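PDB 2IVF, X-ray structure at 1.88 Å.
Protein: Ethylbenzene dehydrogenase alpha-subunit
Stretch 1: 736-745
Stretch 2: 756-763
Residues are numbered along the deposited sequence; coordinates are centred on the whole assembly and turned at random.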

# COMPACT_ATOMS: atom_id res chain seq x y z
N ASN A 736 26.71 7.81 5.61
CA ASN A 736 25.83 6.77 6.09
C ASN A 736 26.56 5.50 6.48
O ASN A 736 26.22 4.92 7.49
N GLU A 737 27.54 5.07 5.70
CA GLU A 737 28.23 3.82 6.05
C GLU A 737 28.91 3.99 7.43
O GLU A 737 28.87 3.08 8.26
N ASP A 738 29.50 5.16 7.66
CA ASP A 738 30.12 5.47 8.95
C ASP A 738 29.11 5.32 10.07
O ASP A 738 29.37 4.65 11.07
N CYS A 739 27.94 5.95 9.87
CA CYS A 739 26.86 5.97 10.85
C CYS A 739 26.22 4.58 11.06
O CYS A 739 25.86 4.26 12.18
N LEU A 740 26.13 3.79 9.99
CA LEU A 740 25.61 2.44 10.05
C LEU A 740 26.49 1.58 10.91
O LEU A 740 26.00 0.83 11.73
N LYS A 741 27.79 1.64 10.70
CA LYS A 741 28.73 0.92 11.52
C LYS A 741 28.59 1.33 13.00
O LYS A 741 28.67 0.51 13.87
N GLU A 742 28.40 2.63 13.25
CA GLU A 742 28.18 3.08 14.62
C GLU A 742 26.84 2.56 15.19
O GLU A 742 26.78 2.17 16.37
N MET A 743 25.81 2.55 14.37
CA MET A 743 24.52 2.00 14.81
C MET A 743 24.64 0.52 15.11
O MET A 743 24.00 0.04 16.01
N VAL A 744 25.48 -0.20 14.35
CA VAL A 744 25.67 -1.62 14.64
C VAL A 744 26.35 -1.76 16.00
O VAL A 744 25.95 -2.58 16.81
N ASP A 745 27.34 -0.93 16.27
CA ASP A 745 28.04 -0.93 17.58
C ASP A 745 27.10 -0.59 18.73
O ASP A 745 27.20 -1.15 19.80
N ASP A 756 28.93 -10.14 19.35
CA ASP A 756 29.80 -10.49 18.21
C ASP A 756 29.16 -10.31 16.81
O ASP A 756 29.67 -10.77 15.81
N TYR A 757 28.00 -9.68 16.76
CA TYR A 757 27.30 -9.46 15.51
C TYR A 757 27.72 -8.15 14.86
O TYR A 757 27.06 -7.12 14.97
N THR A 758 28.81 -8.23 14.12
CA THR A 758 29.47 -7.11 13.52
C THR A 758 28.79 -6.68 12.24
O THR A 758 27.99 -7.41 11.64
N TYR A 759 29.18 -5.50 11.79
CA TYR A 759 28.73 -4.97 10.51
C TYR A 759 29.04 -5.92 9.33
O TYR A 759 28.24 -6.07 8.41
N GLU A 760 30.22 -6.53 9.37
CA GLU A 760 30.58 -7.54 8.39
C GLU A 760 29.52 -8.66 8.34
O GLU A 760 29.07 -9.07 7.25
N LYS A 761 29.07 -9.13 9.50
CA LYS A 761 28.08 -10.22 9.51
C LYS A 761 26.75 -9.68 8.99
O LYS A 761 26.06 -10.31 8.18
N PHE A 762 26.38 -8.49 9.46
CA PHE A 762 25.14 -7.85 9.03
C PHE A 762 25.06 -7.63 7.52
O PHE A 762 24.02 -7.92 6.91
N LYS A 763 26.14 -7.13 6.92
CA LYS A 763 26.19 -6.89 5.47
C LYS A 763 26.03 -8.18 4.69
O LYS A 763 25.41 -8.21 3.64

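Packing of the 736-745 helix against the 756-763 segment of the ethylbenzene dehydrogenase alpha-subunit. The first stretch is helical throughout; the second has a non-helical lead-in and becomes helical at Tyr759. The two helix axes approach to 10.4 Å, with 107° between their N-to-C directions; the contact buries 357 Å² in total, with the Tyr759 side chain at its centre. That side chain is the knob of the interface. Tyr759 CA lies 6.0 Å from Lys741 CA, the CA-to-CB bond of Tyr759 points toward the first helix, and chi1 is t (180°) with chi2 at 64°. The ring drops into a hollow formed by Glu737, Leu740, Lys741 and Val744, residues spaced three and four apart and therefore brought to one side of the helix.

Each wall of the hollow meets a different part of the ring. Lys741, with chi1 m and the rest of its chain extended (t, t, t), lays its aliphatic stem over one face: Lys741 CG stands 4.0 Å from the centroid of the Tyr759 ring, 19° off the ring normal, a CH-pi contact, and farther out Lys741 CE is 3.8 Å from Tyr759 CD2. Leu740 (chi1 t, chi2 p) points toward the second stretch and meets the ring at its edge, with Leu740 CD2 3.4 Å from Tyr759 CE1. Val744 (chi1 t) also lies near the ring plane, Val744 CG2 being 4.1 Å from Tyr759 CD1. At the far end of the ring, the hydroxyl reaches Glu737. The CA-to-CB bond of Glu737 runs sideways, but its extended chi1 and chi2 (both t) bring the carboxylate nearer, and Tyr759 OH donates a hydrogen bond to Glu737 OE2 at 2.8 Å. This is the sole hydrogen bond between the stretches, and it ties down the tip of an otherwise largely apolar knob.

Val744 is the complementary bump on the first helix, pointing toward the second stretch and packed against the backbone of 757-759 and the ring of Phe762. Val744 CG1 presses on backbone, 3.5 Å from Tyr757 O and 3.6 Å from Tyr759 N, while Val744 CG2 lies 4.2 Å from Phe762 CD2. Phe762 (chi1 t, chi2 47°) follows Tyr759 by three residues and also points toward the first helix, extending the apolar patch. The cost of this close fit is that Tyr757 O, covered by the contact, has no polar partner in the model.

Thr758 directs its CA-to-CB bond away from the interface. With chi1 p, it serves as the N-cap of the second helix: Thr758 OG1 accepts a weak hydrogen bond from Lys761 N at 3.3 Å. Charged side chains of the second stretch pair among themselves outside the knob and hollow, with Lys763 NZ bridging to Glu760 OE1 at 3.2 Å and Lys761 NZ making a long salt bridge to Asp756 OD2 at 3.7 Å.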

# COMPACT_ATOMS: atom_id res chain seq x y z
CB ASN A 736 24.74 6.42 5.07
CG ASN A 736 23.55 7.40 5.13
OD1 ASN A 736 23.73 8.58 5.46
ND2 ASN A 736 22.34 6.90 4.88
CB GLU A 737 29.24 3.35 4.99
CG GLU A 737 29.73 1.93 5.36
CD GLU A 737 30.41 1.14 4.24
OE1 GLU A 737 31.29 1.71 3.58
OE2 GLU A 737 30.03 -0.07 4.09
CB ASP A 738 30.62 6.90 8.98
CG ASP A 738 31.81 7.15 8.08
OD1 ASP A 738 32.55 6.19 7.74
OD2 ASP A 738 32.00 8.34 7.76
CB CYS A 739 25.80 6.96 10.42
SG CYS A 739 26.39 8.66 10.54
CB LEU A 740 25.44 1.86 8.67
CG LEU A 740 24.75 0.49 8.61
CD1 LEU A 740 23.41 0.49 9.36
CD2 LEU A 740 24.54 0.01 7.18
CB LYS A 741 30.13 1.21 11.07
CG LYS A 741 30.43 0.66 9.67
CD LYS A 741 31.83 1.06 9.23
CE LYS A 741 32.27 0.17 8.09
NZ LYS A 741 33.56 0.61 7.65
CB GLU A 742 28.20 4.61 14.69
CG GLU A 742 28.01 5.16 16.08
CD GLU A 742 29.06 4.74 17.05
OE1 GLU A 742 30.18 4.36 16.63
OE2 GLU A 742 28.77 4.79 18.26
CB MET A 743 23.45 2.19 13.78
CG MET A 743 22.99 3.60 13.66
SD MET A 743 21.62 3.66 12.55
CE MET A 743 21.08 5.33 12.95
CB VAL A 744 26.45 -2.34 13.54
CG1 VAL A 744 26.91 -3.73 14.03
CG2 VAL A 744 25.59 -2.44 12.27
CB ASP A 745 29.18 0.07 17.59
CG ASP A 745 30.48 -0.50 17.02
OD1 ASP A 745 30.49 -1.69 16.59
OD2 ASP A 745 31.47 0.25 17.05
CB ASP A 756 30.30 -11.94 18.38
CG ASP A 756 29.18 -12.98 18.31
OD1 ASP A 756 27.98 -12.62 18.25
OD2 ASP A 756 29.52 -14.18 18.33
CB TYR A 757 25.81 -9.50 15.70
CG TYR A 757 25.10 -9.71 14.39
CD1 TYR A 757 25.01 -10.99 13.83
CD2 TYR A 757 24.57 -8.63 13.68
CE1 TYR A 757 24.37 -11.21 12.62
CE2 TYR A 757 23.93 -8.82 12.45
CZ TYR A 757 23.83 -10.12 11.92
OH TYR A 757 23.21 -10.33 10.69
CB THR A 758 30.89 -7.51 13.16
OG1 THR A 758 30.83 -8.64 12.27
CG2 THR A 758 31.69 -7.90 14.41
CB TYR A 759 29.39 -3.61 10.26
CG TYR A 759 28.99 -3.00 8.95
CD1 TYR A 759 27.67 -2.64 8.72
CD2 TYR A 759 29.92 -2.75 7.96
CE1 TYR A 759 27.28 -2.05 7.52
CE2 TYR A 759 29.55 -2.15 6.75
CZ TYR A 759 28.23 -1.80 6.54
OH TYR A 759 27.84 -1.23 5.35
CB GLU A 760 31.95 -8.10 8.72
CG GLU A 760 32.43 -9.18 7.78
CD GLU A 760 33.04 -8.63 6.49
OE1 GLU A 760 32.88 -7.41 6.21
OE2 GLU A 760 33.71 -9.44 5.79
CB LYS A 761 27.87 -10.80 10.91
CG LYS A 761 29.03 -11.60 11.48
CD LYS A 761 28.53 -12.44 12.67
CE LYS A 761 29.69 -12.99 13.52
NZ LYS A 761 29.17 -13.76 14.71
CB PHE A 762 24.99 -6.50 9.74
CG PHE A 762 23.62 -5.87 9.62
CD1 PHE A 762 22.48 -6.62 9.84
CD2 PHE A 762 23.49 -4.54 9.35
CE1 PHE A 762 21.23 -6.03 9.76
CE2 PHE A 762 22.27 -3.96 9.27
CZ PHE A 762 21.14 -4.70 9.46
CB LYS A 763 27.55 -6.34 5.04
CG LYS A 763 27.70 -4.85 4.86
CD LYS A 763 29.10 -4.56 4.24
CE LYS A 763 30.21 -5.39 4.88
NZ LYS A 763 31.66 -5.09 4.46